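Local structure of sporulation and cell division protein SsgA (Streptomyces sp. Ag82_O1-9, 6SLC) at residues A[78-81]-A[85-88]; A[92-97]-A[103-108]. The protein probably helps to control septum placement and cell division during sporulation, as a member of the SsgA-like family that includes the FtsZ-recruiting SsgB. One frame throughout, in Å; residues are numbered along the deposited sequence.

Contact 1. Residues A[78-81]-A[85-88]; sequences LAEG and PTGT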
loop_
_atom_site.group_PDB
_atom_site.type_symbol
_atom_site.label_atom_id
_atom_site.label_comp_id
_atom_site.label_asym_id
_atom_site.label_seq_id
_atom_site.Cartn_x
_atom_site.Cartn_y
_atom_site.Cartn_z
ATOM N N LEU A 78 -19.442 -11.587 -7.696
ATOM C CA LEU A 78 -19.233 -12.385 -6.460
ATOM C C LEU A 78 -20.566 -12.562 -5.738
ATOM O O LEU A 78 -20.843 -13.682 -5.270
ATOM C CB LEU A 78 -18.217 -11.680 -5.556
ATOM C CG LEU A 78 -16.792 -11.650 -6.099
ATOM C CD1 LEU A 78 -15.880 -10.900 -5.147
ATOM C CD2 LEU A 78 -16.297 -13.062 -6.359
ATOM N N ALA A 79 -21.369 -11.500 -5.670
ATOM C CA ALA A 79 -22.707 -11.539 -5.038
ATOM C C ALA A 79 -23.588 -12.596 -5.734
ATOM O O ALA A 79 -24.159 -13.432 -5.026
ATOM C CB ALA A 79 -23.324 -10.162 -5.065
ATOM N N GLU A 80 -23.666 -12.582 -7.068
ATOM C CA GLU A 80 -24.466 -13.559 -7.860
ATOM C C GLU A 80 -23.910 -14.976 -7.663
ATOM O O GLU A 80 -24.693 -15.926 -7.585
ATOM C CB GLU A 80 -24.479 -13.187 -9.341
ATOM C CG GLU A 80 -25.435 -14.043 -10.162
ATOM C CD GLU A 80 -25.630 -13.639 -11.616
ATOM O OE1 GLU A 80 -24.851 -12.798 -12.125
ATOM O OE2 GLU A 80 -26.561 -14.175 -12.242
ATOM N N GLY A 81 -22.595 -15.107 -7.582
ATOM C CA GLY A 81 -21.906 -16.403 -7.461
ATOM C C GLY A 81 -22.285 -17.161 -6.203
ATOM O O GLY A 81 -22.058 -18.374 -6.155
ATOM N N PRO A 85 -24.461 -20.082 -10.959
ATOM C CA PRO A 85 -23.264 -19.977 -11.786
ATOM C C PRO A 85 -23.328 -18.690 -12.609
ATOM O O PRO A 85 -24.396 -18.361 -13.050
ATOM C CB PRO A 85 -23.321 -21.209 -12.698
ATOM C CG PRO A 85 -24.277 -22.144 -11.995
ATOM C CD PRO A 85 -25.292 -21.225 -11.346
ATOM N N THR A 86 -22.208 -17.991 -12.765
ATOM C CA THR A 86 -22.184 -16.688 -13.466
ATOM C C THR A 86 -20.770 -16.374 -13.946
ATOM O O THR A 86 -19.826 -17.002 -13.445
ATOM C CB THR A 86 -22.737 -15.579 -12.566
ATOM O OG1 THR A 86 -22.802 -14.394 -13.348
ATOM C CG2 THR A 86 -21.881 -15.310 -11.354
ATOM N N GLY A 87 -20.674 -15.426 -14.882
ATOM C CA GLY A 87 -19.424 -14.900 -15.450
ATOM C C GLY A 87 -19.102 -15.534 -16.781
ATOM O O GLY A 87 -19.367 -16.745 -16.952
ATOM N N THR A 88 -18.551 -14.737 -17.695
ATOM C CA THR A 88 -17.907 -15.201 -18.954
ATOM C C THR A 88 -16.574 -14.455 -19.098
ATOM O O THR A 88 -16.408 -13.391 -18.474
ATOM C CB THR A 88 -18.854 -15.031 -20.150
ATOM O OG1 THR A 88 -19.474 -13.752 -20.038
ATOM C CG2 THR A 88 -19.940 -16.082 -20.211
#
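Glu80 and Thr86 meet where the loop 85-88 folds back, so that the threonine lies against Glu80 and Gly81 at the C-terminal part of helix 75-81. The polar part of the contact is a single weak hydrogen bond, in which the threonine hydroxyl OG1 gives its proton to OE1 of Glu80 across 2.9 Å. Glu80 reaches it with a stretched chain: CG lies trans to the backbone N (chi1 -172°) and the next torsion is extended too (chi2 173°), which carries the carboxylate well out from the helix. Its CB and CG run past the threonine on the way, CG coming within 3.9 Å of Thr86 CB, and the two side chains pass each other at a slant. Thr86 works with both branches. The hydroxyl points away from its own backbone N (chi1 -174°) and is directed at OE1. That same rotation leaves the methyl CG2 between N and the carbonyl carbon, from where it rests 3.8 Å from Gly81 N and also packs on Glu80 CB. Gly81 brings no side chain, and its bare backbone offers a surface for this methyl. The other carboxylate oxygen, OE2, forms a long, weak ion pair with Arg84 of the intervening turn. A PEG molecule, probably from crystallisation, lies about 4 Å from the Glu80 side chain. The loop after helix 75-81 leads on into strand 91-98, an outermost strand of the antiparallel sheet within this chain, and Thr86 is also bonded through its backbone to Val93 of that strand.

Contact 2. Residues A[92-97]-A[103-108]; sequences RVWPSR and VVCIAL
Trp94 lies with its indole over Cys105, its partner in a hydrogen-bonded antiparallel pair. Cys105 CB sits beneath one face, off toward the rim, 3.3 Å from CE2, and makes a CH-pi contact with the five-membered ring. SG approaches the same ring obliquely, 4.2 Å from its centroid, and also reaches Ser96 CB. With chi1 at 71°, the indole bends back across the neighbouring strand, bringing CZ3 within 4.0 Å of Ala107 CB near the ring plane. Were the indole replaced by an alanine, Cys105 would probably lose the ring over its CB and Ala107 its aromatic neighbour. Beneath these side chains runs the ladder of a beta hairpin formed by strands 91-98 and 101-109: Arg92, Trp94 and Ser96 each exchange a pair of backbone hydrogen bonds with Ala107, Cys105 and Val103, respectively. The bond from Cys105 N to Trp94 O is 2.7 Å long, whereas Ser96 N meets Val103 O at a bent 138°. Opposite the indole, Val93 CG1 presses on Val104 CG1 at 3.3 Å, tighter than ordinary van der Waals contact, on the face that also carries Pro95 and Ile106. Farther out, Val104 and Ile106 bond through their backbones to Ala119 and Leu117 of strand 114-120, Leu116 of that strand touches the indole, and Leu82 packs on Val104.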
loop_
_atom_site.group_PDB
_atom_site.type_symbol
_atom_site.label_atom_id
_atom_site.label_comp_id
_atom_site.label_asym_id
_atom_site.label_seq_id
_atom_site.Cartn_x
_atom_site.Cartn_y
_atom_site.Cartn_z
ATOM N N ARG A 92 -15.259 -17.229 -13.937
ATOM C CA ARG A 92 -16.500 -18.016 -13.757
ATOM C C ARG A 92 -16.656 -18.300 -12.257
ATOM O O ARG A 92 -15.679 -18.735 -11.611
ATOM C CB ARG A 92 -16.401 -19.294 -14.590
ATOM C CG ARG A 92 -17.635 -20.175 -14.556
ATOM C CD ARG A 92 -18.802 -19.756 -15.448
ATOM N NE ARG A 92 -19.787 -20.845 -15.481
ATOM C CZ ARG A 92 -21.033 -20.765 -15.938
ATOM N NH1 ARG A 92 -21.506 -19.633 -16.425
ATOM N NH2 ARG A 92 -21.802 -21.836 -15.900
ATOM N N VAL A 93 -17.853 -18.088 -11.723
ATOM C CA VAL A 93 -18.166 -18.275 -10.280
ATOM C C VAL A 93 -19.449 -19.103 -10.156
ATOM O O VAL A 93 -20.389 -18.851 -10.948
ATOM C CB VAL A 93 -18.314 -16.913 -9.579
ATOM C CG1 VAL A 93 -18.617 -17.079 -8.106
ATOM C CG2 VAL A 93 -17.094 -16.035 -9.766
ATOM N N TRP A 94 -19.502 -20.014 -9.180
ATOM C CA TRP A 94 -20.714 -20.824 -8.898
ATOM C C TRP A 94 -20.676 -21.373 -7.473
ATOM O O TRP A 94 -19.608 -21.658 -6.932
ATOM C CB TRP A 94 -20.886 -21.938 -9.941
ATOM C CG TRP A 94 -19.885 -23.045 -9.838
ATOM C CD1 TRP A 94 -19.994 -24.187 -9.099
ATOM C CD2 TRP A 94 -18.614 -23.123 -10.502
ATOM N NE1 TRP A 94 -18.878 -24.969 -9.258
ATOM C CE2 TRP A 94 -18.021 -24.347 -10.120
ATOM C CE3 TRP A 94 -17.916 -22.275 -11.365
ATOM C CZ2 TRP A 94 -16.764 -24.739 -10.571
ATOM C CZ3 TRP A 94 -16.677 -22.668 -11.816
ATOM C CH2 TRP A 94 -16.109 -23.884 -11.427
ATOM N N PRO A 95 -21.856 -21.533 -6.828
ATOM C CA PRO A 95 -21.943 -22.119 -5.490
ATOM C C PRO A 95 -21.884 -23.650 -5.557
ATOM O O PRO A 95 -22.201 -24.230 -6.592
ATOM C CB PRO A 95 -23.314 -21.659 -4.974
ATOM C CG PRO A 95 -24.148 -21.518 -6.243
ATOM C CD PRO A 95 -23.181 -21.172 -7.360
ATOM N N SER A 96 -21.475 -24.270 -4.459
ATOM C CA SER A 96 -21.209 -25.726 -4.373
ATOM C C SER A 96 -20.983 -26.090 -2.908
ATOM O O SER A 96 -21.183 -25.210 -2.036
ATOM C CB SER A 96 -20.043 -26.096 -5.248
ATOM O OG SER A 96 -19.708 -27.459 -5.114
ATOM N N ARG A 97 -20.629 -27.341 -2.638
ATOM C CA ARG A 97 -20.289 -27.799 -1.267
ATOM C C ARG A 97 -19.015 -28.626 -1.356
ATOM O O ARG A 97 -18.779 -29.229 -2.416
ATOM C CB ARG A 97 -21.429 -28.597 -0.634
ATOM C CG ARG A 97 -22.777 -27.901 -0.728
ATOM C CD ARG A 97 -23.790 -28.551 0.183
ATOM N NE ARG A 97 -23.451 -28.377 1.588
ATOM C CZ ARG A 97 -23.790 -27.324 2.328
ATOM N NH1 ARG A 97 -24.473 -26.323 1.798
ATOM N NH2 ARG A 97 -23.433 -27.271 3.598
ATOM N N VAL A 103 -19.423 -23.552 -0.284
ATOM C CA VAL A 103 -18.265 -22.860 -0.909
ATOM C C VAL A 103 -18.742 -22.133 -2.160
ATOM O O VAL A 103 -19.763 -22.533 -2.742
ATOM C CB VAL A 103 -17.128 -23.840 -1.243
ATOM C CG1 VAL A 103 -16.547 -24.453 0.023
ATOM C CG2 VAL A 103 -17.590 -24.902 -2.229
ATOM N N VAL A 104 -18.026 -21.082 -2.533
ATOM C CA VAL A 104 -18.153 -20.451 -3.868
ATOM C C VAL A 104 -16.906 -20.865 -4.644
ATOM O O VAL A 104 -15.782 -20.682 -4.141
ATOM C CB VAL A 104 -18.331 -18.931 -3.746
ATOM C CG1 VAL A 104 -18.260 -18.235 -5.087
ATOM C CG2 VAL A 104 -19.636 -18.600 -3.055
ATOM N N CYS A 105 -17.113 -21.489 -5.795
ATOM C CA CYS A 105 -16.021 -21.920 -6.691
ATOM C C CYS A 105 -15.671 -20.726 -7.578
ATOM O O CYS A 105 -16.600 -20.093 -8.100
ATOM C CB CYS A 105 -16.437 -23.163 -7.463
ATOM S SG CYS A 105 -16.590 -24.648 -6.426
ATOM N N ILE A 106 -14.387 -20.379 -7.655
ATOM C CA ILE A 106 -13.866 -19.266 -8.496
ATOM C C ILE A 106 -12.847 -19.852 -9.481
ATOM O O ILE A 106 -11.748 -20.257 -9.052
ATOM C CB ILE A 106 -13.287 -18.141 -7.622
ATOM C CG1 ILE A 106 -14.292 -17.715 -6.546
ATOM C CG2 ILE A 106 -12.840 -16.972 -8.489
ATOM C CD1 ILE A 106 -13.766 -16.700 -5.538
ATOM N N ALA A 107 -13.225 -19.913 -10.757
ATOM C CA ALA A 107 -12.360 -20.339 -11.877
ATOM C C ALA A 107 -11.806 -19.094 -12.571
ATOM O O ALA A 107 -12.609 -18.312 -13.106
ATOM C CB ALA A 107 -13.145 -21.193 -12.831
ATOM N N LEU A 108 -10.484 -18.934 -12.555
ATOM C CA LEU A 108 -9.755 -17.763 -13.095
ATOM C C LEU A 108 -8.880 -18.182 -14.292
ATOM O O LEU A 108 -8.152 -19.195 -14.189
ATOM C CB LEU A 108 -8.905 -17.198 -11.954
ATOM C CG LEU A 108 -9.679 -16.705 -10.729
ATOM C CD1 LEU A 108 -8.730 -16.157 -9.679
ATOM C CD2 LEU A 108 -10.674 -15.627 -11.104
#

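How the contacts relate
Along the chain, contact 1 closes before contact 2 opens: helix 75-81 and its loop lead straight into strand 91-98, the first arm of the hairpin. The two centres lie 8 Å apart, on the same side of the chain's centre. They touch directly, with Thr86 N probably hydrogen-bonded to Val93 O at 2.7 Å and Gly81 CA packed 3.4 Å from Val93 CG1, while Pro85 leans on Arg92 and Trp94. Strand 91-98 is an outermost strand of the antiparallel sheet within this chain; the loop of contact 1 packs on its outer side through Thr86, and contact 2 pairs its inner side with strand 101-109.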